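Local atomic coordinates of MDM10 isoform 1 (Saccharomyces cerevisiae, PDB entry 7BTX), a protein that serves in the complex that tethers the endoplasmic reticulum to mitochondria and takes part in late assembly of the TOM translocase of the mitochondrial outer membrane. Residues 11-14 against 19-22; 145-148 against 153-156; 157-160 against 166-169; 183-188 against 194-199. All blocks are in the same frame, centred on the assembly; numbering follows the deposited sequence.

Interaction 1: residues 11-14 against 19-22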
loop_
_atom_site.group_PDB
_atom_site.type_symbol
_atom_site.label_atom_id
_atom_site.label_comp_id
_atom_site.label_asym_id
_atom_site.label_seq_id
_atom_site.Cartn_x
_atom_site.Cartn_y
_atom_site.Cartn_z
ATOM N N ALA D 11 31.897 -2.765 18.765
ATOM C CA ALA D 11 32.892 -1.707 18.634
ATOM C C ALA D 11 33.294 -1.165 19.995
ATOM O O ALA D 11 34.413 -0.669 20.166
ATOM C CB ALA D 11 32.358 -0.583 17.753
ATOM N N PHE D 12 32.390 -1.239 20.971
ATOM C CA PHE D 12 32.722 -0.822 22.327
ATOM C C PHE D 12 33.543 -1.885 23.037
ATOM O O PHE D 12 34.353 -1.572 23.915
ATOM C CB PHE D 12 31.446 -0.534 23.104
ATOM C CG PHE D 12 31.680 0.085 24.443
ATOM C CD1 PHE D 12 32.172 1.371 24.547
ATOM C CD2 PHE D 12 31.400 -0.615 25.599
ATOM C CE1 PHE D 12 32.383 1.941 25.774
ATOM C CE2 PHE D 12 31.612 -0.047 26.828
ATOM C CZ PHE D 12 32.102 1.229 26.914
ATOM N N TYR D 13 33.340 -3.149 22.670
ATOM C CA TYR D 13 34.100 -4.240 23.259
ATOM C C TYR D 13 35.543 -4.247 22.790
ATOM O O TYR D 13 36.435 -4.557 23.582
ATOM C CB TYR D 13 33.448 -5.574 22.913
ATOM C CG TYR D 13 32.228 -5.918 23.730
ATOM C CD1 TYR D 13 31.774 -5.080 24.737
ATOM C CD2 TYR D 13 31.528 -7.083 23.487
ATOM C CE1 TYR D 13 30.664 -5.398 25.475
ATOM C CE2 TYR D 13 30.420 -7.413 24.223
ATOM C CZ TYR D 13 29.994 -6.570 25.216
ATOM O OH TYR D 13 28.880 -6.895 25.947
ATOM N N GLN D 14 35.792 -3.917 21.529
ATOM C CA GLN D 14 37.143 -3.851 20.997
ATOM C C GLN D 14 37.858 -2.566 21.373
ATOM O O GLN D 14 39.079 -2.487 21.219
ATOM C CB GLN D 14 37.122 -3.990 19.474
ATOM C CG GLN D 14 36.594 -5.317 18.967
ATOM C CD GLN D 14 35.917 -5.186 17.620
ATOM O OE1 GLN D 14 36.116 -4.202 16.910
ATOM N NE2 GLN D 14 35.107 -6.174 17.266
ATOM N N SER D 19 37.108 -8.340 25.488
ATOM C CA SER D 19 37.461 -9.682 25.025
ATOM C C SER D 19 36.260 -10.621 25.000
ATOM O O SER D 19 36.176 -11.551 25.806
ATOM C CB SER D 19 38.596 -10.284 25.863
ATOM O OG SER D 19 38.105 -10.769 27.101
ATOM N N THR D 20 35.311 -10.363 24.096
ATOM C CA THR D 20 34.102 -11.167 23.950
ATOM C C THR D 20 34.321 -12.473 23.189
ATOM O O THR D 20 33.340 -13.119 22.798
ATOM C CB THR D 20 33.013 -10.353 23.257
ATOM O OG1 THR D 20 31.869 -11.184 23.026
ATOM C CG2 THR D 20 33.521 -9.824 21.926
ATOM N N GLN D 21 35.569 -12.882 22.951
ATOM C CA GLN D 21 35.813 -14.213 22.406
ATOM C C GLN D 21 35.485 -15.286 23.438
ATOM O O GLN D 21 35.131 -16.417 23.088
ATOM C CB GLN D 21 37.260 -14.345 21.910
ATOM C CG GLN D 21 38.348 -14.251 22.979
ATOM C CD GLN D 21 38.869 -12.838 23.154
ATOM O OE1 GLN D 21 38.259 -11.880 22.685
ATOM N NE2 GLN D 21 40.004 -12.704 23.828
ATOM N N ASN D 22 35.584 -14.942 24.721
ATOM C CA ASN D 22 35.212 -15.831 25.808
ATOM C C ASN D 22 33.727 -15.792 26.136
ATOM O O ASN D 22 33.324 -16.356 27.155
ATOM C CB ASN D 22 36.022 -15.498 27.061
ATOM C CG ASN D 22 37.394 -16.118 27.044
ATOM O OD1 ASN D 22 38.399 -15.423 26.888
ATOM N ND2 ASN D 22 37.451 -17.431 27.223
#

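Interaction 2: residues 145-148 against 153-156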
loop_
_atom_site.group_PDB
_atom_site.type_symbol
_atom_site.label_atom_id
_atom_site.label_comp_id
_atom_site.label_asym_id
_atom_site.label_seq_id
_atom_site.Cartn_x
_atom_site.Cartn_y
_atom_site.Cartn_z
ATOM N N ARG D 145 17.763 4.667 19.274
ATOM C CA ARG D 145 17.388 4.756 17.874
ATOM C C ARG D 145 15.879 4.663 17.727
ATOM O O ARG D 145 15.255 3.771 18.297
ATOM C CB ARG D 145 18.057 3.652 17.068
ATOM C CG ARG D 145 17.676 3.642 15.626
ATOM C CD ARG D 145 18.207 2.424 14.967
ATOM N NE ARG D 145 19.410 2.701 14.207
ATOM C CZ ARG D 145 19.911 1.871 13.306
ATOM N NH1 ARG D 145 19.304 0.726 13.057
ATOM N NH2 ARG D 145 21.010 2.192 12.651
ATOM N N MET D 146 15.296 5.584 16.962
ATOM C CA MET D 146 13.896 5.488 16.572
ATOM C C MET D 146 13.826 5.193 15.082
ATOM O O MET D 146 14.615 5.730 14.305
ATOM C CB MET D 146 13.103 6.753 16.926
ATOM C CG MET D 146 13.500 8.033 16.230
ATOM S SD MET D 146 12.423 9.415 16.644
ATOM C CE MET D 146 12.991 9.827 18.285
ATOM N N TYR D 147 12.937 4.289 14.702
ATOM C CA TYR D 147 12.627 4.008 13.312
ATOM C C TYR D 147 11.321 4.687 12.958
ATOM O O TYR D 147 10.276 4.379 13.525
ATOM C CB TYR D 147 12.483 2.506 13.077
ATOM C CG TYR D 147 13.719 1.674 13.306
ATOM C CD1 TYR D 147 14.035 1.190 14.567
ATOM C CD2 TYR D 147 14.546 1.342 12.252
ATOM C CE1 TYR D 147 15.151 0.425 14.772
ATOM C CE2 TYR D 147 15.663 0.577 12.445
ATOM C CZ TYR D 147 15.959 0.115 13.703
ATOM O OH TYR D 147 17.087 -0.648 13.886
ATOM N N TYR D 148 11.365 5.590 11.988
ATOM C CA TYR D 148 10.178 6.432 11.921
ATOM C C TYR D 148 9.354 6.469 10.635
ATOM O O TYR D 148 8.975 7.558 10.190
ATOM C CB TYR D 148 10.543 7.870 12.282
ATOM C CG TYR D 148 11.824 8.384 11.692
ATOM C CD1 TYR D 148 12.912 8.629 12.501
ATOM C CD2 TYR D 148 11.971 8.569 10.334
ATOM C CE1 TYR D 148 14.074 9.098 11.984
ATOM C CE2 TYR D 148 13.136 9.026 9.819
ATOM C CZ TYR D 148 14.188 9.289 10.637
ATOM O OH TYR D 148 15.364 9.749 10.101
ATOM N N LEU D 153 11.168 2.135 18.843
ATOM C CA LEU D 153 12.316 2.609 19.590
ATOM C C LEU D 153 13.224 1.436 19.928
ATOM O O LEU D 153 12.799 0.284 19.992
ATOM C CB LEU D 153 11.874 3.326 20.868
ATOM C CG LEU D 153 11.440 4.793 20.904
ATOM C CD1 LEU D 153 12.559 5.688 20.457
ATOM C CD2 LEU D 153 10.197 5.054 20.094
ATOM N N GLU D 154 14.496 1.741 20.148
ATOM C CA GLU D 154 15.437 0.779 20.696
ATOM C C GLU D 154 16.503 1.548 21.456
ATOM O O GLU D 154 16.753 2.718 21.160
ATOM C CB GLU D 154 16.031 -0.102 19.595
ATOM C CG GLU D 154 17.305 0.397 18.964
ATOM C CD GLU D 154 17.787 -0.510 17.861
ATOM O OE1 GLU D 154 17.031 -1.425 17.481
ATOM O OE2 GLU D 154 18.915 -0.311 17.369
ATOM N N ALA D 155 17.101 0.938 22.467
ATOM C CA ALA D 155 18.072 1.626 23.297
ATOM C C ALA D 155 19.080 0.625 23.832
ATOM O O ALA D 155 18.829 -0.579 23.869
ATOM C CB ALA D 155 17.387 2.375 24.443
ATOM N N MET D 156 20.232 1.138 24.248
ATOM C CA MET D 156 21.283 0.317 24.828
ATOM C C MET D 156 22.215 1.164 25.677
ATOM O O MET D 156 22.782 2.144 25.195
ATOM C CB MET D 156 22.083 -0.398 23.743
ATOM C CG MET D 156 23.155 -1.307 24.290
ATOM S SD MET D 156 23.956 -2.299 23.036
ATOM C CE MET D 156 24.774 -1.029 22.093
#

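Interaction 3: residues 157-160 against 166-169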
loop_
_atom_site.group_PDB
_atom_site.type_symbol
_atom_site.label_atom_id
_atom_site.label_comp_id
_atom_site.label_asym_id
_atom_site.label_seq_id
_atom_site.Cartn_x
_atom_site.Cartn_y
_atom_site.Cartn_z
ATOM N N ILE D 157 22.382 0.797 26.940
ATOM C CA ILE D 157 23.329 1.442 27.837
ATOM C C ILE D 157 24.332 0.390 28.268
ATOM O O ILE D 157 23.942 -0.692 28.707
ATOM C CB ILE D 157 22.629 2.058 29.061
ATOM C CG1 ILE D 157 21.516 3.005 28.630
ATOM C CG2 ILE D 157 23.618 2.784 29.935
ATOM C CD1 ILE D 157 20.536 3.298 29.715
ATOM N N ILE D 158 25.614 0.693 28.128
ATOM C CA ILE D 158 26.684 -0.177 28.593
ATOM C C ILE D 158 27.443 0.601 29.652
ATOM O O ILE D 158 27.759 1.776 29.452
ATOM C CB ILE D 158 27.620 -0.610 27.461
ATOM C CG1 ILE D 158 26.835 -1.155 26.281
ATOM C CG2 ILE D 158 28.575 -1.666 27.940
ATOM C CD1 ILE D 158 27.682 -1.330 25.065
ATOM N N LYS D 159 27.718 -0.035 30.782
ATOM C CA LYS D 159 28.510 0.553 31.851
ATOM C C LYS D 159 29.585 -0.448 32.237
ATOM O O LYS D 159 29.265 -1.547 32.692
ATOM C CB LYS D 159 27.645 0.875 33.071
ATOM C CG LYS D 159 26.424 1.732 32.816
ATOM C CD LYS D 159 26.814 3.149 32.501
ATOM C CE LYS D 159 27.338 3.854 33.728
ATOM N NZ LYS D 159 27.783 5.229 33.390
ATOM N N ARG D 160 30.854 -0.082 32.067
ATOM C CA ARG D 160 31.924 -0.945 32.564
ATOM C C ARG D 160 32.279 -0.506 33.981
ATOM O O ARG D 160 33.020 0.450 34.212
ATOM C CB ARG D 160 33.136 -0.931 31.648
ATOM C CG ARG D 160 34.124 -2.000 32.061
ATOM C CD ARG D 160 35.163 -2.281 31.020
ATOM N NE ARG D 160 36.094 -3.304 31.477
ATOM C CZ ARG D 160 37.174 -3.678 30.805
ATOM N NH1 ARG D 160 37.974 -4.612 31.293
ATOM N NH2 ARG D 160 37.462 -3.109 29.647
ATOM N N GLN D 166 30.905 -5.734 33.909
ATOM C CA GLN D 166 30.205 -4.835 33.008
ATOM C C GLN D 166 28.711 -4.982 33.225
ATOM O O GLN D 166 28.231 -6.051 33.597
ATOM C CB GLN D 166 30.558 -5.131 31.556
ATOM C CG GLN D 166 30.522 -3.933 30.664
ATOM C CD GLN D 166 30.788 -4.292 29.236
ATOM O OE1 GLN D 166 30.000 -4.994 28.613
ATOM N NE2 GLN D 166 31.902 -3.819 28.703
ATOM N N PHE D 167 27.983 -3.898 32.994
ATOM C CA PHE D 167 26.531 -3.898 33.071
ATOM C C PHE D 167 25.983 -3.446 31.730
ATOM O O PHE D 167 26.604 -2.633 31.046
ATOM C CB PHE D 167 26.029 -2.983 34.187
ATOM C CG PHE D 167 24.534 -2.915 34.289
ATOM C CD1 PHE D 167 23.810 -3.998 34.751
ATOM C CD2 PHE D 167 23.852 -1.772 33.911
ATOM C CE1 PHE D 167 22.435 -3.943 34.839
ATOM C CE2 PHE D 167 22.477 -1.709 33.997
ATOM C CZ PHE D 167 21.770 -2.797 34.462
ATOM N N MET D 168 24.825 -3.977 31.349
ATOM C CA MET D 168 24.244 -3.659 30.058
ATOM C C MET D 168 22.733 -3.635 30.158
ATOM O O MET D 168 22.138 -4.501 30.793
ATOM C CB MET D 168 24.652 -4.675 29.003
ATOM C CG MET D 168 25.931 -4.368 28.283
ATOM S SD MET D 168 26.065 -5.414 26.837
ATOM C CE MET D 168 24.418 -5.248 26.172
ATOM N N LEU D 169 22.123 -2.647 29.521
ATOM C CA LEU D 169 20.684 -2.580 29.344
ATOM C C LEU D 169 20.374 -2.610 27.857
ATOM O O LEU D 169 21.168 -2.153 27.037
ATOM C CB LEU D 169 20.104 -1.314 29.970
ATOM C CG LEU D 169 19.606 -1.410 31.403
ATOM C CD1 LEU D 169 19.688 -0.060 32.058
ATOM C CD2 LEU D 169 18.185 -1.903 31.412
#

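Interaction 4: residues 183-188 against 194-199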
loop_
_atom_site.group_PDB
_atom_site.type_symbol
_atom_site.label_atom_id
_atom_site.label_comp_id
_atom_site.label_asym_id
_atom_site.label_seq_id
_atom_site.Cartn_x
_atom_site.Cartn_y
_atom_site.Cartn_z
ATOM N N THR D 183 15.854 -5.835 28.845
ATOM C CA THR D 183 16.713 -6.902 29.336
ATOM C C THR D 183 18.006 -6.338 29.907
ATOM O O THR D 183 18.564 -5.375 29.383
ATOM C CB THR D 183 17.057 -7.897 28.236
ATOM O OG1 THR D 183 18.027 -7.312 27.373
ATOM C CG2 THR D 183 15.844 -8.245 27.422
ATOM N N CYS D 184 18.483 -6.966 30.978
ATOM C CA CYS D 184 19.707 -6.580 31.661
ATOM C C CYS D 184 20.768 -7.660 31.500
ATOM O O CYS D 184 20.466 -8.851 31.445
ATOM C CB CYS D 184 19.448 -6.336 33.148
ATOM S SG CYS D 184 18.297 -5.007 33.497
ATOM N N TYR D 185 22.026 -7.234 31.429
ATOM C CA TYR D 185 23.154 -8.153 31.268
ATOM C C TYR D 185 24.228 -7.737 32.260
ATOM O O TYR D 185 24.960 -6.778 32.015
ATOM C CB TYR D 185 23.730 -8.141 29.855
ATOM C CG TYR D 185 22.811 -8.576 28.747
ATOM C CD1 TYR D 185 21.854 -7.717 28.238
ATOM C CD2 TYR D 185 22.930 -9.833 28.183
ATOM C CE1 TYR D 185 21.027 -8.104 27.228
ATOM C CE2 TYR D 185 22.098 -10.232 27.167
ATOM C CZ TYR D 185 21.146 -9.359 26.695
ATOM O OH TYR D 185 20.306 -9.733 25.677
ATOM N N PHE D 186 24.333 -8.453 33.364
ATOM C CA PHE D 186 25.498 -8.341 34.222
ATOM C C PHE D 186 26.485 -9.424 33.826
ATOM O O PHE D 186 26.091 -10.562 33.578
ATOM C CB PHE D 186 25.101 -8.485 35.686
ATOM C CG PHE D 186 26.211 -8.202 36.637
ATOM C CD1 PHE D 186 26.557 -6.902 36.941
ATOM C CD2 PHE D 186 26.912 -9.237 37.229
ATOM C CE1 PHE D 186 27.574 -6.640 37.816
ATOM C CE2 PHE D 186 27.938 -8.979 38.103
ATOM C CZ PHE D 186 28.266 -7.682 38.397
ATOM N N GLN D 187 27.764 -9.074 33.754
ATOM C CA GLN D 187 28.752 -10.033 33.270
ATOM C C GLN D 187 30.103 -9.788 33.921
ATOM O O GLN D 187 30.668 -8.700 33.797
ATOM C CB GLN D 187 28.855 -9.969 31.746
ATOM C CG GLN D 187 28.782 -8.579 31.164
ATOM C CD GLN D 187 28.566 -8.585 29.674
ATOM O OE1 GLN D 187 28.597 -9.634 29.038
ATOM N NE2 GLN D 187 28.330 -7.412 29.107
ATOM N N ARG D 188 30.623 -10.808 34.603
ATOM C CA ARG D 188 31.906 -10.717 35.294
ATOM C C ARG D 188 32.948 -11.500 34.503
ATOM O O ARG D 188 32.972 -12.726 34.492
ATOM C CB ARG D 188 31.791 -11.230 36.722
ATOM C CG ARG D 188 33.122 -11.257 37.461
ATOM C CD ARG D 188 32.949 -11.241 38.967
ATOM N NE ARG D 188 32.835 -12.585 39.522
ATOM C CZ ARG D 188 31.799 -13.015 40.230
ATOM N NH1 ARG D 188 30.780 -12.201 40.476
ATOM N NH2 ARG D 188 31.781 -14.256 40.699
ATOM N N LEU D 194 33.967 -16.183 31.785
ATOM C CA LEU D 194 33.188 -15.008 31.423
ATOM C C LEU D 194 31.736 -15.268 31.832
ATOM O O LEU D 194 30.852 -15.400 30.996
ATOM C CB LEU D 194 33.334 -14.635 29.949
ATOM C CG LEU D 194 33.075 -13.157 29.583
ATOM C CD1 LEU D 194 33.942 -12.744 28.408
ATOM C CD2 LEU D 194 31.628 -12.804 29.277
ATOM N N GLN D 195 31.519 -15.512 33.125
ATOM C CA GLN D 195 30.169 -15.671 33.660
ATOM C C GLN D 195 29.301 -14.455 33.365
ATOM O O GLN D 195 29.794 -13.334 33.246
ATOM C CB GLN D 195 30.219 -15.895 35.168
ATOM C CG GLN D 195 31.166 -16.971 35.616
ATOM C CD GLN D 195 31.445 -16.901 37.093
ATOM O OE1 GLN D 195 31.154 -15.900 37.741
ATOM N NE2 GLN D 195 32.007 -17.967 37.640
ATOM N N GLU D 196 27.998 -14.683 33.254
ATOM C CA GLU D 196 27.078 -13.642 32.828
ATOM C C GLU D 196 25.700 -13.936 33.387
ATOM O O GLU D 196 25.249 -15.076 33.335
ATOM C CB GLU D 196 27.016 -13.563 31.307
ATOM C CG GLU D 196 26.171 -12.438 30.781
ATOM C CD GLU D 196 26.345 -12.238 29.300
ATOM O OE1 GLU D 196 27.015 -13.076 28.663
ATOM O OE2 GLU D 196 25.813 -11.243 28.772
ATOM N N TRP D 197 25.029 -12.905 33.908
ATOM C CA TRP D 197 23.709 -13.044 34.531
ATOM C C TRP D 197 22.717 -12.199 33.747
ATOM O O TRP D 197 22.706 -10.975 33.849
ATOM C CB TRP D 197 23.750 -12.637 35.984
ATOM C CG TRP D 197 24.455 -13.603 36.844
ATOM C CD1 TRP D 197 23.902 -14.620 37.555
ATOM C CD2 TRP D 197 25.859 -13.654 37.091
ATOM N NE1 TRP D 197 24.876 -15.303 38.233
ATOM C CE2 TRP D 197 26.088 -14.728 37.963
ATOM C CE3 TRP D 197 26.946 -12.894 36.657
ATOM C CZ2 TRP D 197 27.357 -15.061 38.410
ATOM C CZ3 TRP D 197 28.203 -13.226 37.101
ATOM C CH2 TRP D 197 28.399 -14.298 37.967
ATOM N N ILE D 198 21.875 -12.856 32.971
ATOM C CA ILE D 198 20.931 -12.158 32.111
ATOM C C ILE D 198 19.551 -12.200 32.747
ATOM O O ILE D 198 19.056 -13.269 33.112
ATOM C CB ILE D 198 20.912 -12.784 30.710
ATOM C CG1 ILE D 198 22.311 -12.789 30.110
ATOM C CG2 ILE D 198 19.959 -12.039 29.807
ATOM C CD1 ILE D 198 22.952 -14.140 30.051
ATOM N N PHE D 199 18.929 -11.039 32.886
ATOM C CA PHE D 199 17.525 -10.940 33.251
ATOM C C PHE D 199 16.808 -10.214 32.131
ATOM O O PHE D 199 17.330 -9.236 31.595
ATOM C CB PHE D 199 17.335 -10.198 34.573
ATOM C CG PHE D 199 15.898 -9.928 34.911
ATOM C CD1 PHE D 199 15.071 -10.953 35.329
ATOM C CD2 PHE D 199 15.375 -8.651 34.810
ATOM C CE1 PHE D 199 13.749 -10.713 35.637
ATOM C CE2 PHE D 199 14.053 -8.403 35.120
ATOM C CZ PHE D 199 13.241 -9.436 35.535
#

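Interaction 1: residues 11-14 against 19-22
The side chains of Y13 and T20 cross at about a right angle, T20 meeting the tyrosine ring at CD2, next to CG. Two atoms of T20 share that position: CB lies 3.6 Å from Y13 CD2, and CG2 of T20 is 3.7 Å from the same CD2. The neighbouring Y13 CE2 is a little farther, 4.0 Å from T20 CB. CB of Y13 points toward the loop, and with CG anti to the carbonyl carbon (chi1 -78°) the CD2 side of the ring reaches T20. T20 sets OG1 opposite its backbone N (chi1 175°), which leaves CG2 for the tyrosine, while the hydroxyl is engaged by D26 OD1. The ring of Y13 also meets that of W18, with their planes at about 45°, and its OH is hydrogen-bonded to NE2 of Q187 on the barrel wall. Here the chain after helix 5-16, which lies inside the membrane beta-barrel as in mitochondrial porins, folds back against it through residues 19-22. Polar ends of both side chains find their partners beyond the two segments, so the contact itself rests on van der Waals packing of carbon against the ring, a small patch of 112 Å².

Interaction 2: residues 145-148 against 153-156
The carbonyl oxygen of R145 is approached from residues 153-156 by two donors, the backbone N of E154 at 2.9 Å and, more weakly, CA of L153 at 3.4 Å from R145 O. The return bond, R145 N to E154 O, is also 2.9 Å and closes the hydrogen-bonded pair of an antiparallel beta hairpin in the barrel wall, strands 140-147 and 152-162. The R145 and E154 side chains run alongside one another on one face, pointing the same way, guanidinium and carboxylate planes 13° apart. They form no salt bridge: R145 NE is 4.4 Å from E154 OE2, which lies well out of the guanidinium plane, so the attraction is probably one of charge alone. The polar ends turn to other mates, E154 OE2 to the hydroxyl of Y143 and R145 NE to OG of S72. With CG anti to the backbone N (chi1 178°) and the chain bent at chi3, R145 passes CG over one face of the Y147 ring and brings NH1 to its hydroxyl, 2.7 Å from NH1 to OH; this in-plane bond, with the one from NE to S72, helps fix the turn of the guanidinium. The edge of the Y147 ring faces E154 OE1, nearly perpendicular to the carboxylate (80°). On the other face, where an aromatic side chain of another protein chain also packs on M146, CB of M146 rests 3.7 Å from L153 CD1.

Interaction 3: residues 157-160 against 166-169
Residues 157-160 and 166-169 run antiparallel, 172° between their directions, and four backbone hydrogen bonds join I157 to L169 and K159 to F167; the straightest is K159 N to F167 O, 2.8 Å at 175°. The non-hydrogen-bonded pair I158 and M168 lies between them and presents its side chains side by side on the same face, CG of M168 meeting CG2 of I158 at 3.8 Å. That methyl is shared. With CG2 placed opposite the backbone N of I158, it also meets the amide of Q166, 3.7 Å from CG2 to CD of the glutamine, which comes across it obliquely. Nearer its backbone, Q166 lays CG against the carbonyl of K159, 3.4 Å from CG to K159 O, and against R160 CA. Its OE1 makes a weak hydrogen bond to the hydroxyl of Y13. Were Q166 an alanine, the I158 methyl would probably lose part of its cover and the Y13 hydroxyl this weak partner. The opposite face is mostly apolar: CD1 of I157 and CD1 of L169 are 4.2 Å apart, and CG of K159 stands at the edge of the F167 ring. The lysine chain then folds away, and NZ bonds to the hydroxyls of S140 and Y142. Strands 140-147 and 179-189 continue the barrel sheet beyond this hairpin, while helix 5-16 covers the I158 and M168 face from inside through L9, F12 and Y13.

Interaction 4: residues 183-188 against 194-199
C184 and F186 exchange backbone hydrogen bonds with F199 and W197, and among them W197 N to F186 O is the straightest, 2.6 Å at 172°. The charge of E196 is answered by a salt bridge from its OE1 to NH2 of R209. Beyond the F186-W197 pair, Q187 and E196 lie alongside, reaching the same way; E196 has CG anti to the backbone N (chi1 -175°) and an extended chain, which carries its carboxylate out beside the glutamine amide. OE1 of Q187 and OE2 of E196 are both acceptors and make no hydrogen bond, while Q187 NE2 bonds to the hydroxyl of Y13. OE2 of E196 sits at the edge of the Y185 ring, near its plane. With a leucine at E196, the R209 guanidinium is likely to lose its charged mate on this face. I198 lies over one face of the same tyrosine in a CH-pi contact, CG2 being 4.2 Å from the ring centroid, while CG1 touches CD2. On the other side of the sheet F186 and W197 extend side by side, the phenyl edge meeting the indole at 3.7 Å from CD2 to CE3. W197 CH2 lies over one face of the R188 guanidinium, 4.0 Å from NH1, the two planes 37° apart. This hairpin of the barrel wall is flanked by strands 165-174 and 209-211, with the loop residues N22 and W18 touching L194 and Q187.

Interactions 2, 3 and 4 are antiparallel hairpin contacts along one curved sheet: 2 and 3 share strand 152-162, while 3 and 4 are separated by the pairing of strands 165-174 and 179-189, where M168 O meets Y185 N. Interaction 1 instead belongs to the N-terminal segment within the barrel, and packs onto interactions 3 and 4 through F12, Y13 and the loop beside L194. It is the smallest, and only it lacks backbone bonding between its segments. Interaction 2 is a surface contact with charged groups on one face; the others are partly buried. Other protein chains border interactions 2 and 4. Interaction 3 pairs aliphatic side chains on both faces, Q166 and K159 adding polar ends, whereas interaction 4, the largest, mixes aromatic packing with buried polar groups.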